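Local coordinates for type 3 secretion system translocon protein SctE (Shigella flexneri, PDB 3U0C) that forms, together with its partner translocator, a pore in the host membrane through which type III secretion effectors pass into the target cell, at residues S51-L54 against T55-I58. Sequence-based numbering, arbitrary orientation.
Sequences SSQL and TLLI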
loop_
_atom_site.group_PDB
_atom_site.type_symbol
_atom_site.label_atom_id
_atom_site.label_comp_id
_atom_site.label_asym_id
_atom_site.label_seq_id
_atom_site.Cartn_x
_atom_site.Cartn_y
_atom_site.Cartn_z
ATOM N N SER A 51 2.384 -40.263 2.625
ATOM C CA SER A 51 3.056 -40.520 3.887
ATOM C C SER A 51 2.576 -41.809 4.540
ATOM O O SER A 51 3.383 -42.588 5.026
ATOM C CB SER A 51 2.857 -39.347 4.842
ATOM O OG SER A 51 3.488 -39.575 6.086
ATOM N N SER A 52 1.265 -42.021 4.560
ATOM C CA SER A 52 0.723 -43.208 5.199
ATOM C C SER A 52 1.085 -44.437 4.375
ATOM O O SER A 52 1.517 -45.452 4.920
ATOM C CB SER A 52 -0.787 -43.101 5.410
ATOM O OG SER A 52 -1.494 -43.265 4.200
ATOM N N GLN A 53 0.946 -44.335 3.058
ATOM C CA GLN A 53 1.364 -45.423 2.193
ATOM C C GLN A 53 2.836 -45.785 2.412
ATOM O O GLN A 53 3.183 -46.959 2.519
ATOM C CB GLN A 53 1.098 -45.112 0.723
ATOM C CG GLN A 53 -0.366 -44.926 0.380
ATOM C CD GLN A 53 -1.193 -46.187 0.563
ATOM O OE1 GLN A 53 -1.440 -46.918 -0.395
ATOM N NE2 GLN A 53 -1.650 -46.431 1.790
ATOM N N LEU A 54 3.689 -44.770 2.478
ATOM C CA LEU A 54 5.111 -44.963 2.737
ATOM C C LEU A 54 5.354 -45.691 4.065
ATOM O O LEU A 54 6.212 -46.570 4.146
ATOM C CB LEU A 54 5.856 -43.625 2.704
ATOM C CG LEU A 54 7.363 -43.694 2.931
ATOM C CD1 LEU A 54 8.007 -44.563 1.861
ATOM C CD2 LEU A 54 7.990 -42.305 2.952
ATOM N N THR A 55 4.597 -45.323 5.094
ATOM C CA THR A 55 4.703 -45.987 6.384
ATOM C C THR A 55 4.371 -47.476 6.242
ATOM O O THR A 55 5.032 -48.335 6.827
ATOM C CB THR A 55 3.777 -45.353 7.442
ATOM O OG1 THR A 55 3.846 -43.926 7.365
ATOM C CG2 THR A 55 4.191 -45.775 8.844
ATOM N N LEU A 56 3.349 -47.773 5.450
ATOM C CA LEU A 56 2.942 -49.142 5.239
ATOM C C LEU A 56 4.033 -49.888 4.492
ATOM O O LEU A 56 4.351 -51.032 4.816
ATOM C CB LEU A 56 1.628 -49.201 4.471
ATOM C CG LEU A 56 0.453 -48.645 5.281
ATOM C CD1 LEU A 56 -0.765 -48.408 4.397
ATOM C CD2 LEU A 56 0.116 -49.562 6.466
ATOM N N LEU A 57 4.614 -49.226 3.503
ATOM C CA LEU A 57 5.637 -49.849 2.676
ATOM C C LEU A 57 6.870 -50.244 3.480
ATOM O O LEU A 57 7.313 -51.394 3.438
ATOM C CB LEU A 57 6.028 -48.925 1.525
ATOM C CG LEU A 57 7.180 -49.399 0.645
ATOM C CD1 LEU A 57 6.958 -50.833 0.199
ATOM C CD2 LEU A 57 7.320 -48.466 -0.558
ATOM N N ILE A 58 7.426 -49.290 4.210
ATOM C CA ILE A 58 8.619 -49.568 4.977
ATOM C C ILE A 58 8.308 -50.589 6.084
ATOM O O ILE A 58 9.128 -51.454 6.383
ATOM C CB ILE A 58 9.257 -48.299 5.545
ATOM C CG1 ILE A 58 10.648 -48.620 6.090
ATOM C CG2 ILE A 58 8.359 -47.673 6.614
ATOM C CD1 ILE A 58 11.536 -49.374 5.122
#
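Thr-55 grips the carbonyl oxygen of Ser-51 twice. Its backbone N donates over 3.0 Å to Ser-51 O. Its hydroxyl OG1 donates to the same Ser-51 O at 2.7 Å. The two donors arrive from opposite faces of the carbonyl plane, and OG1 is tilted 31° from it. Thr-55 OG1 can turn back to the previous turn because it stands beside its own backbone N (chi1 -44°). OG1 also hydrogen-bonds Lys-81 NZ of helix 71-141, which probably helps hold its rotation. Three more bonds continue the α-helical i to i+4 pattern, the straightest from Ile-58 N to Leu-54 O (3.0 Å, N-H...O 176°). This is two turns of the short helix 50-65, which precedes the long coiled-coil hairpin of this N-terminal domain and folds back beside helix 71-141. Leu-54 and Ile-58 form its inner ridge. Their side chains rest on Ile-77, and Leu-54 also touches Trp-80. Ile-58 CG2 lies 3.5 Å from Leu-54 O, the oxygen that Ile-58 N also bonds. The outer side, by contrast, is exposed. There Gln-53 bends at chi2, and its NE2 meets the methyl CD1 of Leu-56 at 3.4 Å, a single van der Waals touch. Gln-53, Leu-56 and Leu-57 are largely open to solvent within the single chain.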